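Local coordinates for protein S-adenosylmethionine:tRNA ribosyltransferase-isomerase (Thermotoga maritima, PDB 1VKY) that probably transfers and isomerises the ribose moiety of S-adenosylmethionine onto preQ1-modified tRNA, giving epoxyqueuosine in queuosine biosynthesis, at residues M312-F317 / D321-A326; E325-A330 / D342-L347; L40-R45 / E51-R56. All blocks are in the same frame, centred on the assembly; numbering follows the deposited sequence.

Interaction 1. Residues M312-F317 / D321-A326; sequences MLVAAF and DFVMEA
Ala-315 and Val-323, their CA atoms 5.6 Å apart, bring together two consecutive helices joined by a tight turn, one residue separating 309-318 from 320-332. The contact is small and turns on Val-323, whose CB is directed at the first helix and whose two methyls divide the work. CG1 reaches the backbone of helix 309-318, lying 3.6 Å from Ala-315 CA and 3.7 Å from Ala-315 CB, so it rests alongside that residue's CA-CB bond. The first torsion of Val-323 (chi1 90°) puts CG1 between its own backbone N and carbonyl carbon; CG2, anti to the backbone N, meets Val-314 CG1 at 3.8 Å, the two valine side chains crossing at about a right angle. The branches are thus spread over both partners. The small methyl of Ala-315 is consistent with the short CA separation. No hydrogen bond spans the segments; the polar backbone is engaged within each helix, as in Ala-316 N to Met-312 O, 3.0 Å, and Ala-326 N to Phe-322 O, 3.0 Å. Beyond the pair, Val-314 also rests on Ile-346 of the sheet and Ala-315 on Phe-18. All three touching residues are buried, and between these segments the contact is methyl packing, with no directional bond across it.

Interaction 2. Residues E325-A330 / D342-L347; sequences EAYREA and DAMLIL
Met-344 of strand 343-346 rises from the large mixed sheet to meet Ala-326 and Tyr-327 on helix 320-332, a helix packed on a sheet face. The contact is apolar and converges on a single methyl: Met-344 CE is 3.7 Å from Tyr-327 CE1 and 4.0 Å from Ala-326 CB. With CG anti to the backbone N (chi1 177°) and SD anti to CA, the methionine extends toward the helix, the CA atoms of Ala-326 and Met-344 being 9.4 Å apart, and the bend at chi3 (-83°) then turns CE to its partners. The methionine and tyrosine side chains cross at about a right angle. Aromatic neighbours outside the segments frame the tyrosine: Tyr-20 meets its ring edge-to-face, and Phe-303, which also touches Met-344, meets it with planes at about 60°. Polar interactions lie outside the helix-strand pair. The hydroxyl of the buried Tyr-327 is hydrogen-bonded to the backbone N of His-304, which helps to fix the ring beside the methionine, while at the start of the other segment Asp-342 forms a salt bridge with Arg-336. On the tyrosine the methyl lies by the CD1-CE1 bond, Met-344 CE being 4.1 Å from Tyr-327 CD1.

Interaction 3. Residues L40-R45 / E51-R56; sequences LMVLHR and EHRIFR
Leu-40, Met-41 and Val-42 pair with Arg-53, His-52 and Glu-51 in a beta hairpin at the border of the mixed sheet, its strands running antiparallel at 141°. Leu-40 with Arg-53 and Val-42 with Glu-51 are hydrogen-bonded pairs on one face; Met-41 with His-52 is a non-hydrogen-bonded pair on the other. On that other face the methionine and histidine lie side by side and point the same way. The methionine's bend at chi3 brings Met-41 CE to the edge of the imidazole, 3.6 Å from His-52 CE1, while the ring's ND1 is hydrogen-bonded to Tyr-335. On the first face the side chains of Leu-40 and Phe-55, which follows the strand in a 3-10 turn, cross obliquely, with Leu-40 CD1 at 4.0 Å from Phe-55 CD1. Farther along, the extended Glu-51 side chain reaches His-44, the imidazole and carboxylate planes 26° apart. Tyr-61 also binds Glu-51 OE1, so two partners grip this oxygen and hold the carboxylate in place; the same tyrosine hydroxyl bonds Arg-53 NE, linking the two side chains. The bent Arg-53 side chain leads away from strand 39-44 to salt bridges with Glu-57 and Glu-60. Four backbone bonds join the strands, among them Val-42 N to Glu-51 O at 2.9 Å. At the far end, His-44 NE2 donates to the anti lone pair of Glu-51 OE1 at 2.8 Å, with an N-H...O angle of 162° and the oxygen near the plane of the imidazole.

In the fold
From the N terminus, interaction 3 comes first, its hairpin closing a short turn and supplying one edge strand, 49-54, of the nine-stranded sheet within this chain. Much later in sequence, interaction 1 closes the brief connection between helices 309-318 and 320-332. Interaction 2 starts on that second helix and closes the chain's final loop on C-terminal strand 343-346. Interaction 3 precedes the other two; interactions 1 and 2 overlap at Glu-325 and Ala-326, and none nests. In space they meet: strand 343-346 lies parallel beside strand 39-44, joined through Leu-345 O and Leu-43 N, Ala-326 packs on Leu-43, and Ile-346 touches Val-314 and Phe-317. Both helices are thereby tied to the hairpin end of the sheet.

Interaction 1. Residues M312-F317 / D321-A326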
ATOM      1  N   MET B 312       9.146  17.151   9.428  1.00 24.09           N
ATOM      2  CA  MET B 312       9.333  18.532   9.899  1.00 25.42           C
ATOM      3  C   MET B 312       8.123  19.012  10.741  1.00 26.49           C
ATOM      4  O   MET B 312       8.289  19.684  11.754  1.00 23.40           O
ATOM      5  CB  MET B 312       9.557  19.491   8.736  1.00 27.47           C
ATOM      6  CG  MET B 312      10.844  19.234   7.928  1.00 28.22           C
ATOM      7  SD  MET B 312      10.762  20.168   6.385  1.00 30.84           S
ATOM      8  CE  MET B 312      12.216  19.444   5.589  1.00 36.40           C
ATOM      9  N   LEU B 313       6.912  18.645  10.333  1.00 25.51           N
ATOM     10  CA  LEU B 313       5.710  19.028  11.100  1.00 22.33           C
ATOM     11  C   LEU B 313       5.720  18.353  12.470  1.00 22.68           C
ATOM     12  O   LEU B 313       5.475  18.986  13.475  1.00 22.30           O
ATOM     13  CB  LEU B 313       4.469  18.628  10.320  1.00 25.25           C
ATOM     14  CG  LEU B 313       3.058  18.905  10.852  1.00 24.41           C
ATOM     15  CD1 LEU B 313       2.051  18.879   9.682  1.00 29.25           C
ATOM     16  CD2 LEU B 313       2.653  17.913  11.912  1.00 28.92           C
ATOM     17  N   VAL B 314       5.961  17.049  12.518  1.00 23.86           N
ATOM     18  CA  VAL B 314       5.989  16.345  13.788  1.00 26.52           C
ATOM     19  C   VAL B 314       7.117  16.857  14.697  1.00 25.67           C
ATOM     20  O   VAL B 314       6.957  16.973  15.917  1.00 24.60           O
ATOM     21  CB  VAL B 314       6.086  14.809  13.579  1.00 27.47           C
ATOM     22  CG1 VAL B 314       6.184  14.125  14.868  1.00 36.06           C
ATOM     23  CG2 VAL B 314       4.844  14.326  12.845  1.00 27.36           C
ATOM     24  N   ALA B 315       8.254  17.201  14.114  1.00 23.49           N
ATOM     25  CA  ALA B 315       9.342  17.808  14.875  1.00 26.30           C
ATOM     26  C   ALA B 315       8.893  19.135  15.503  1.00 26.95           C
ATOM     27  O   ALA B 315       9.213  19.430  16.657  1.00 27.58           O
ATOM     28  CB  ALA B 315      10.559  18.028  13.940  1.00 27.84           C
ATOM     29  N   ALA B 316       8.108  19.921  14.772  1.00 25.88           N
ATOM     30  CA  ALA B 316       7.610  21.160  15.340  1.00 23.90           C
ATOM     31  C   ALA B 316       6.718  20.795  16.525  1.00 23.31           C
ATOM     32  O   ALA B 316       6.688  21.505  17.520  1.00 24.74           O
ATOM     33  CB  ALA B 316       6.845  21.963  14.327  1.00 23.32           C
ATOM     34  N   PHE B 317       5.960  19.708  16.414  1.00 23.83           N
ATOM     35  CA  PHE B 317       4.968  19.391  17.463  1.00 23.78           C
ATOM     36  C   PHE B 317       5.627  18.863  18.750  1.00 25.91           C
ATOM     37  O   PHE B 317       5.256  19.236  19.852  1.00 25.52           O
ATOM     38  CB  PHE B 317       3.957  18.366  16.952  1.00 21.30           C
ATOM     39  CG  PHE B 317       2.818  18.181  17.884  1.00 19.94           C
ATOM     40  CD1 PHE B 317       1.808  19.141  17.954  1.00 19.52           C
ATOM     41  CD2 PHE B 317       2.767  17.101  18.741  1.00 21.58           C
ATOM     42  CE1 PHE B 317       0.760  19.008  18.868  1.00 23.52           C
ATOM     43  CE2 PHE B 317       1.685  16.969  19.671  1.00 19.88           C
ATOM     44  CZ  PHE B 317       0.701  17.936  19.699  1.00 23.50           C
ATOM     45  N   ASP B 321      14.878  17.948  18.581  1.00 27.14           N
ATOM     46  CA  ASP B 321      15.842  16.988  19.123  1.00 27.98           C
ATOM     47  C   ASP B 321      15.132  15.768  19.736  1.00 24.73           C
ATOM     48  O   ASP B 321      15.596  14.644  19.623  1.00 24.88           O
ATOM     49  CB  ASP B 321      16.738  17.644  20.158  1.00 29.87           C
ATOM     50  CG  ASP B 321      17.610  18.753  19.570  1.00 41.09           C
ATOM     51  OD1 ASP B 321      17.862  18.769  18.335  1.00 42.40           O
ATOM     52  OD2 ASP B 321      18.089  19.655  20.291  1.00 49.32           O
ATOM     53  N   PHE B 322      13.997  15.995  20.378  1.00 27.15           N
ATOM     54  CA  PHE B 322      13.259  14.895  21.012  1.00 24.56           C
ATOM     55  C   PHE B 322      12.726  13.957  19.930  1.00 25.00           C
ATOM     56  O   PHE B 322      12.830  12.752  20.050  1.00 25.74           O
ATOM     57  CB  PHE B 322      12.139  15.513  21.845  1.00 24.65           C
ATOM     58  CG  PHE B 322      11.325  14.531  22.674  1.00 26.22           C
ATOM     59  CD1 PHE B 322      11.914  13.474  23.343  1.00 29.43           C
ATOM     60  CD2 PHE B 322       9.962  14.723  22.842  1.00 24.66           C
ATOM     61  CE1 PHE B 322      11.149  12.614  24.137  1.00 28.94           C
ATOM     62  CE2 PHE B 322       9.210  13.844  23.623  1.00 27.99           C
ATOM     63  CZ  PHE B 322       9.816  12.792  24.253  1.00 26.52           C
ATOM     64  N   VAL B 323      12.132  14.489  18.853  1.00 27.43           N
ATOM     65  CA  VAL B 323      11.566  13.603  17.856  1.00 25.53           C
ATOM     66  C   VAL B 323      12.674  12.843  17.135  1.00 28.00           C
ATOM     67  O   VAL B 323      12.527  11.651  16.799  1.00 27.81           O
ATOM     68  CB  VAL B 323      10.608  14.336  16.858  1.00 28.39           C
ATOM     69  CG1 VAL B 323      11.344  14.875  15.653  1.00 33.60           C
ATOM     70  CG2 VAL B 323       9.563  13.352  16.370  1.00 38.06           C
ATOM     71  N   MET B 324      13.810  13.502  16.911  1.00 27.71           N
ATOM     72  CA  MET B 324      14.950  12.797  16.262  1.00 27.42           C
ATOM     73  C   MET B 324      15.520  11.684  17.138  1.00 27.75           C
ATOM     74  O   MET B 324      15.858  10.659  16.639  1.00 28.39           O
ATOM     75  CB  MET B 324      16.021  13.798  15.812  1.00 28.70           C
ATOM     76  CG  MET B 324      15.470  14.798  14.770  1.00 33.70           C
ATOM     77  SD  MET B 324      14.774  14.120  13.195  1.00 44.94           S
ATOM     78  CE  MET B 324      13.582  12.865  13.520  1.00 61.38           C
ATOM     79  N   GLU B 325      15.588  11.902  18.452  1.00 31.11           N
ATOM     80  CA  GLU B 325      15.953  10.853  19.418  1.00 30.40           C
ATOM     81  C   GLU B 325      14.943   9.685  19.330  1.00 28.35           C
ATOM     82  O   GLU B 325      15.309   8.520  19.216  1.00 26.11           O
ATOM     83  CB  GLU B 325      16.008  11.504  20.821  1.00 32.27           C
ATOM     84  CG  GLU B 325      16.021  10.577  22.024  1.00 38.40           C
ATOM     85  CD  GLU B 325      16.232  11.324  23.355  1.00 45.24           C
ATOM     86  OE1 GLU B 325      15.513  12.337  23.644  1.00 62.64           O
ATOM     87  N   ALA B 326      13.655  10.005  19.305  1.00 25.89           N
ATOM     88  CA  ALA B 326      12.594   8.984  19.180  1.00 27.78           C
ATOM     89  C   ALA B 326      12.723   8.162  17.889  1.00 27.06           C
ATOM     90  O   ALA B 326      12.511   6.943  17.877  1.00 27.99           O
ATOM     91  CB  ALA B 326      11.215   9.647  19.250  1.00 27.15           C
TER

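Interaction 2. Residues E325-A330 / D342-L347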
ATOM      1  N   GLU B 325      15.588  11.902  18.452  1.00 31.11           N
ATOM      2  CA  GLU B 325      15.953  10.853  19.418  1.00 30.40           C
ATOM      3  C   GLU B 325      14.943   9.685  19.330  1.00 28.35           C
ATOM      4  O   GLU B 325      15.309   8.520  19.216  1.00 26.11           O
ATOM      5  CB  GLU B 325      16.008  11.504  20.821  1.00 32.27           C
ATOM      6  CG  GLU B 325      16.021  10.577  22.024  1.00 38.40           C
ATOM      7  CD  GLU B 325      16.232  11.324  23.355  1.00 45.24           C
ATOM      8  OE1 GLU B 325      15.513  12.337  23.644  1.00 62.64           O
ATOM      9  N   ALA B 326      13.655  10.005  19.305  1.00 25.89           N
ATOM     10  CA  ALA B 326      12.594   8.984  19.180  1.00 27.78           C
ATOM     11  C   ALA B 326      12.723   8.162  17.889  1.00 27.06           C
ATOM     12  O   ALA B 326      12.511   6.943  17.877  1.00 27.99           O
ATOM     13  CB  ALA B 326      11.215   9.647  19.250  1.00 27.15           C
ATOM     14  N   TYR B 327      13.008   8.837  16.783  1.00 26.66           N
ATOM     15  CA  TYR B 327      13.172   8.132  15.508  1.00 27.63           C
ATOM     16  C   TYR B 327      14.425   7.242  15.488  1.00 31.04           C
ATOM     17  O   TYR B 327      14.419   6.148  14.912  1.00 31.29           O
ATOM     18  CB  TYR B 327      13.237   9.114  14.344  1.00 27.51           C
ATOM     19  CG  TYR B 327      11.893   9.434  13.774  1.00 24.63           C
ATOM     20  CD1 TYR B 327      10.916  10.046  14.554  1.00 24.24           C
ATOM     21  CD2 TYR B 327      11.582   9.131  12.450  1.00 25.69           C
ATOM     22  CE1 TYR B 327       9.654  10.371  13.990  1.00 24.54           C
ATOM     23  CE2 TYR B 327      10.328   9.425  11.899  1.00 27.05           C
ATOM     24  CZ  TYR B 327       9.372  10.050  12.674  1.00 24.48           C
ATOM     25  OH  TYR B 327       8.142  10.364  12.118  1.00 27.50           O
ATOM     26  N   ARG B 328      15.496   7.694  16.133  1.00 31.24           N
ATOM     27  CA  ARG B 328      16.676   6.823  16.236  1.00 32.41           C
ATOM     28  C   ARG B 328      16.365   5.568  17.057  1.00 29.92           C
ATOM     29  O   ARG B 328      16.780   4.457  16.693  1.00 28.94           O
ATOM     30  CB  ARG B 328      17.839   7.606  16.816  1.00 34.60           C
ATOM     31  CG  ARG B 328      18.544   8.496  15.777  1.00 40.66           C
ATOM     32  CD  ARG B 328      19.910   9.015  16.260  1.00 41.36           C
ATOM     33  NE  ARG B 328      19.731   9.912  17.395  1.00 43.98           N
ATOM     34  CZ  ARG B 328      19.410  11.195  17.319  1.00 44.21           C
ATOM     35  NH1 ARG B 328      19.249  11.799  16.142  1.00 47.65           N
ATOM     36  NH2 ARG B 328      19.258  11.883  18.443  1.00 43.07           N
ATOM     37  N   GLU B 329      15.616   5.729  18.158  1.00 28.86           N
ATOM     38  CA  GLU B 329      15.137   4.578  18.947  1.00 29.43           C
ATOM     39  C   GLU B 329      14.202   3.653  18.172  1.00 30.48           C
ATOM     40  O   GLU B 329      14.253   2.416  18.341  1.00 27.82           O
ATOM     41  CB  GLU B 329      14.420   5.017  20.241  1.00 29.26           C
ATOM     42  CG  GLU B 329      15.254   4.994  21.520  1.00 45.97           C
ATOM     43  CD  GLU B 329      15.915   3.628  21.846  1.00 51.98           C
ATOM     44  OE1 GLU B 329      17.147   3.510  21.683  1.00 59.99           O
ATOM     45  OE2 GLU B 329      15.233   2.670  22.283  1.00 49.46           O
ATOM     46  N   ALA B 330      13.346   4.222  17.327  1.00 27.85           N
ATOM     47  CA  ALA B 330      12.462   3.403  16.493  1.00 29.08           C
ATOM     48  C   ALA B 330      13.240   2.512  15.514  1.00 28.79           C
ATOM     49  O   ALA B 330      12.910   1.341  15.346  1.00 27.68           O
ATOM     50  CB  ALA B 330      11.464   4.260  15.736  1.00 29.64           C
ATOM     51  N   ASP B 342       4.025   1.441  11.824  1.00 28.58           N
ATOM     52  CA  ASP B 342       3.598   1.611  13.180  1.00 28.45           C
ATOM     53  C   ASP B 342       3.158   3.084  13.413  1.00 25.22           C
ATOM     54  O   ASP B 342       3.164   3.905  12.484  1.00 23.54           O
ATOM     55  CB  ASP B 342       4.735   1.211  14.124  1.00 23.95           C
ATOM     56  CG  ASP B 342       5.030  -0.260  14.052  1.00 32.30           C
ATOM     57  OD1 ASP B 342       4.065  -1.041  14.028  1.00 27.58           O
ATOM     58  OD2 ASP B 342       6.185  -0.703  14.025  1.00 28.69           O
ATOM     59  N   ALA B 343       2.772   3.383  14.643  1.00 27.14           N
ATOM     60  CA  ALA B 343       2.288   4.712  15.022  1.00 26.61           C
ATOM     61  C   ALA B 343       3.056   5.340  16.199  1.00 27.90           C
ATOM     62  O   ALA B 343       3.711   4.656  16.978  1.00 24.30           O
ATOM     63  CB  ALA B 343       0.857   4.648  15.379  1.00 29.72           C
ATOM     64  N   MET B 344       2.919   6.666  16.296  1.00 24.29           N
ATOM     65  CA  MET B 344       3.443   7.500  17.389  1.00 27.38           C
ATOM     66  C   MET B 344       2.284   8.336  17.958  1.00 24.89           C
ATOM     67  O   MET B 344       1.476   8.883  17.184  1.00 25.01           O
ATOM     68  CB  MET B 344       4.511   8.423  16.812  1.00 26.89           C
ATOM     69  CG  MET B 344       5.111   9.391  17.772  1.00 27.95           C
ATOM     70  SD  MET B 344       6.385  10.376  16.965  1.00 30.61           S
ATOM     71  CE  MET B 344       7.827   9.257  17.068  1.00 29.78           C
ATOM     72  N   LEU B 345       2.192   8.372  19.291  1.00 26.35           N
ATOM     73  CA  LEU B 345       1.333   9.297  20.059  1.00 25.36           C
ATOM     74  C   LEU B 345       2.244  10.290  20.767  1.00 24.86           C
ATOM     75  O   LEU B 345       3.132   9.893  21.549  1.00 24.94           O
ATOM     76  CB  LEU B 345       0.525   8.557  21.130  1.00 25.97           C
ATOM     77  CG  LEU B 345      -0.304   9.371  22.131  1.00 27.10           C
ATOM     78  CD1 LEU B 345      -1.339  10.257  21.439  1.00 28.22           C
ATOM     79  CD2 LEU B 345      -0.975   8.473  23.175  1.00 27.05           C
ATOM     80  N   ILE B 346       2.039  11.565  20.464  1.00 22.43           N
ATOM     81  CA  ILE B 346       2.749  12.637  21.099  1.00 23.50           C
ATOM     82  C   ILE B 346       1.776  13.372  21.976  1.00 23.72           C
ATOM     83  O   ILE B 346       0.799  13.915  21.477  1.00 22.28           O
ATOM     84  CB  ILE B 346       3.361  13.581  20.096  1.00 23.65           C
ATOM     85  CG1 ILE B 346       4.234  12.805  19.108  1.00 26.64           C
ATOM     86  CG2 ILE B 346       4.209  14.634  20.864  1.00 26.44           C
ATOM     87  CD1 ILE B 346       4.277  13.372  17.796  1.00 33.51           C
ATOM     88  N   LEU B 347       2.059  13.349  23.284  1.00 25.95           N
ATOM     89  CA  LEU B 347       1.253  14.052  24.328  1.00 27.97           C
ATOM     90  C   LEU B 347       1.950  15.334  24.833  1.00 31.94           C
ATOM     91  O   LEU B 347       1.283  16.336  25.140  1.00 31.91           O
ATOM     92  CB  LEU B 347       1.077  13.139  25.525  1.00 30.93           C
ATOM     93  CG  LEU B 347       0.277  11.867  25.244  1.00 32.76           C
ATOM     94  CD1 LEU B 347       0.417  10.924  26.371  1.00 37.55           C
ATOM     95  CD2 LEU B 347      -1.179  12.218  25.004  1.00 34.01           C
ATOM     96  OXT LEU B 347       3.187  15.417  24.943  1.00 32.48           O
TER

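Interaction 3. Residues L40-R45 / E51-R56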
ATOM      1  N   LEU B  40       3.032   1.230  18.996  1.00 24.61           N
ATOM      2  CA  LEU B  40       2.728   2.635  19.295  1.00 23.78           C
ATOM      3  C   LEU B  40       3.837   3.134  20.184  1.00 21.58           C
ATOM      4  O   LEU B  40       3.920   2.717  21.340  1.00 25.44           O
ATOM      5  CB  LEU B  40       1.378   2.773  20.036  1.00 21.56           C
ATOM      6  CG  LEU B  40       0.915   4.164  20.506  1.00 25.14           C
ATOM      7  CD1 LEU B  40       0.621   5.060  19.322  1.00 29.41           C
ATOM      8  CD2 LEU B  40      -0.285   4.132  21.423  1.00 27.92           C
ATOM      9  N   MET B  41       4.657   4.043  19.667  1.00 23.00           N
ATOM     10  CA  MET B  41       5.616   4.768  20.483  1.00 25.38           C
ATOM     11  C   MET B  41       4.908   6.002  21.060  1.00 26.81           C
ATOM     12  O   MET B  41       4.304   6.760  20.335  1.00 25.37           O
ATOM     13  CB  MET B  41       6.817   5.235  19.657  1.00 26.20           C
ATOM     14  CG  MET B  41       7.934   5.810  20.513  1.00 28.50           C
ATOM     15  SD  MET B  41       9.427   6.225  19.601  1.00 31.04           S
ATOM     16  CE  MET B  41      10.026   4.639  19.073  1.00 31.19           C
ATOM     17  N   VAL B  42       5.037   6.200  22.371  1.00 25.54           N
ATOM     18  CA  VAL B  42       4.428   7.327  23.046  1.00 24.95           C
ATOM     19  C   VAL B  42       5.509   8.276  23.531  1.00 24.18           C
ATOM     20  O   VAL B  42       6.398   7.880  24.298  1.00 24.07           O
ATOM     21  CB  VAL B  42       3.560   6.859  24.230  1.00 25.06           C
ATOM     22  CG1 VAL B  42       2.856   8.025  24.866  1.00 27.47           C
ATOM     23  CG2 VAL B  42       2.503   5.827  23.757  1.00 27.70           C
ATOM     24  N   LEU B  43       5.360   9.534  23.135  1.00 25.16           N
ATOM     25  CA  LEU B  43       6.236  10.632  23.488  1.00 24.91           C
ATOM     26  C   LEU B  43       5.518  11.620  24.424  1.00 26.44           C
ATOM     27  O   LEU B  43       4.463  12.138  24.101  1.00 25.55           O
ATOM     28  CB  LEU B  43       6.676  11.370  22.211  1.00 22.47           C
ATOM     29  CG  LEU B  43       7.920  10.803  21.496  1.00 26.47           C
ATOM     30  CD1 LEU B  43       7.780   9.404  21.139  1.00 32.64           C
ATOM     31  CD2 LEU B  43       8.208  11.625  20.296  1.00 26.98           C
ATOM     32  N   HIS B  44       6.119  11.846  25.589  1.00 24.74           N
ATOM     33  CA  HIS B  44       5.594  12.765  26.588  1.00 25.58           C
ATOM     34  C   HIS B  44       6.480  14.005  26.550  1.00 24.54           C
ATOM     35  O   HIS B  44       7.602  13.997  27.058  1.00 24.61           O
ATOM     36  CB  HIS B  44       5.638  12.118  27.976  1.00 27.06           C
ATOM     37  CG  HIS B  44       4.833  10.859  28.103  1.00 29.15           C
ATOM     38  ND1 HIS B  44       3.539  10.850  28.568  1.00 28.02           N
ATOM     39  CD2 HIS B  44       5.150   9.564  27.853  1.00 27.08           C
ATOM     40  CE1 HIS B  44       3.091   9.606  28.600  1.00 28.25           C
ATOM     41  NE2 HIS B  44       4.051   8.807  28.182  1.00 28.07           N
ATOM     42  N   ARG B  45       5.994  15.070  25.943  1.00 22.53           N
ATOM     43  CA  ARG B  45       6.900  16.187  25.628  1.00 25.65           C
ATOM     44  C   ARG B  45       7.490  16.885  26.822  1.00 27.98           C
ATOM     45  O   ARG B  45       8.668  17.169  26.818  1.00 34.88           O
ATOM     46  CB  ARG B  45       6.220  17.228  24.754  1.00 27.48           C
ATOM     47  CG  ARG B  45       5.906  16.762  23.338  1.00 25.39           C
ATOM     48  CD  ARG B  45       4.991  17.730  22.637  1.00 30.26           C
ATOM     49  NE  ARG B  45       3.627  17.717  23.154  1.00 29.15           N
ATOM     50  CZ  ARG B  45       2.690  18.543  22.721  1.00 29.91           C
ATOM     51  NH1 ARG B  45       1.474  18.477  23.210  1.00 26.57           N
ATOM     52  NH2 ARG B  45       2.971  19.442  21.793  1.00 31.17           N
ATOM     53  N   GLU B  51       7.843   5.860  25.605  1.00 29.19           N
ATOM     54  CA  GLU B  51       7.394   4.494  25.879  1.00 27.78           C
ATOM     55  C   GLU B  51       7.111   3.715  24.622  1.00 27.91           C
ATOM     56  O   GLU B  51       6.787   4.270  23.562  1.00 27.60           O
ATOM     57  CB  GLU B  51       6.096   4.470  26.674  1.00 28.91           C
ATOM     58  CG  GLU B  51       6.071   5.240  27.966  1.00 29.36           C
ATOM     59  CD  GLU B  51       4.722   5.075  28.624  1.00 29.39           C
ATOM     60  OE1 GLU B  51       3.875   5.994  28.571  1.00 26.14           O
ATOM     61  OE2 GLU B  51       4.511   3.987  29.132  1.00 29.45           O
ATOM     62  N   HIS B  52       7.201   2.397  24.759  1.00 26.23           N
ATOM     63  CA  HIS B  52       7.013   1.491  23.625  1.00 29.00           C
ATOM     64  C   HIS B  52       5.829   0.566  23.912  1.00 30.84           C
ATOM     65  O   HIS B  52       5.930  -0.315  24.740  1.00 29.74           O
ATOM     66  CB  HIS B  52       8.304   0.711  23.424  1.00 28.37           C
ATOM     67  CG  HIS B  52       9.475   1.608  23.214  1.00 30.36           C
ATOM     68  ND1 HIS B  52       9.730   2.219  22.009  1.00 29.90           N
ATOM     69  CD2 HIS B  52      10.398   2.079  24.081  1.00 31.64           C
ATOM     70  CE1 HIS B  52      10.794   2.992  22.130  1.00 29.28           C
ATOM     71  NE2 HIS B  52      11.215   2.928  23.379  1.00 37.47           N
ATOM     72  N   ARG B  53       4.720   0.791  23.203  1.00 29.33           N
ATOM     73  CA  ARG B  53       3.422   0.167  23.496  1.00 28.88           C
ATOM     74  C   ARG B  53       2.879  -0.452  22.203  1.00 28.01           C
ATOM     75  O   ARG B  53       3.608  -0.528  21.204  1.00 28.29           O
ATOM     76  CB  ARG B  53       2.449   1.208  24.072  1.00 29.30           C
ATOM     77  CG  ARG B  53       2.995   1.836  25.363  1.00 31.06           C
ATOM     78  CD  ARG B  53       3.021   0.833  26.583  1.00 25.14           C
ATOM     79  NE  ARG B  53       1.957   1.350  27.350  1.00 38.77           N
ATOM     80  CZ  ARG B  53       0.915   0.737  27.768  1.00 38.09           C
ATOM     81  NH1 ARG B  53       0.749  -0.560  27.709  1.00 34.55           N
ATOM     82  NH2 ARG B  53       0.056   1.472  28.389  1.00 41.34           N
ATOM     83  N   ILE B  54       1.641  -0.938  22.290  1.00 27.65           N
ATOM     84  CA  ILE B  54       0.866  -1.474  21.183  1.00 28.58           C
ATOM     85  C   ILE B  54      -0.325  -0.565  20.993  1.00 28.62           C
ATOM     86  O   ILE B  54      -0.827  -0.012  21.971  1.00 26.99           O
ATOM     87  CB  ILE B  54       0.375  -2.916  21.519  1.00 30.07           C
ATOM     88  CG1 ILE B  54       1.562  -3.833  21.716  1.00 35.08           C
ATOM     89  CG2 ILE B  54      -0.550  -3.462  20.452  1.00 37.01           C
ATOM     90  CD1 ILE B  54       2.534  -3.805  20.591  1.00 39.00           C
ATOM     91  N   PHE B  55      -0.797  -0.431  19.749  1.00 27.60           N
ATOM     92  CA  PHE B  55      -1.771   0.587  19.423  1.00 27.77           C
ATOM     93  C   PHE B  55      -3.029   0.542  20.269  1.00 29.47           C
ATOM     94  O   PHE B  55      -3.534   1.590  20.677  1.00 26.14           O
ATOM     95  CB  PHE B  55      -2.158   0.614  17.934  1.00 28.57           C
ATOM     96  CG  PHE B  55      -2.794   1.928  17.535  1.00 27.31           C
ATOM     97  CD1 PHE B  55      -2.016   2.995  17.165  1.00 31.55           C
ATOM     98  CD2 PHE B  55      -4.154   2.101  17.600  1.00 24.45           C
ATOM     99  CE1 PHE B  55      -2.604   4.214  16.851  1.00 30.30           C
ATOM    100  CE2 PHE B  55      -4.737   3.289  17.301  1.00 31.11           C
ATOM    101  CZ  PHE B  55      -3.965   4.365  16.937  1.00 27.23           C
ATOM    102  N   ARG B  56      -3.564  -0.648  20.511  1.00 32.59           N
ATOM    103  CA  ARG B  56      -4.832  -0.763  21.261  1.00 34.03           C
ATOM    104  C   ARG B  56      -4.716  -0.211  22.683  1.00 30.84           C
ATOM    105  O   ARG B  56      -5.718   0.148  23.292  1.00 30.43           O
ATOM    106  CB  ARG B  56      -5.311  -2.209  21.309  1.00 34.37           C
ATOM    107  CG  ARG B  56      -4.341  -3.170  21.987  1.00 38.80           C
ATOM    108  CD  ARG B  56      -4.841  -4.622  22.070  1.00 44.38           C
ATOM    109  NE  ARG B  56      -5.283  -5.106  20.764  1.00 51.41           N
ATOM    110  CZ  ARG B  56      -4.627  -5.965  19.979  1.00 57.98           C
ATOM    111  NH1 ARG B  56      -3.454  -6.506  20.344  1.00 55.79           N
ATOM    112  NH2 ARG B  56      -5.166  -6.285  18.803  1.00 55.86           N
TER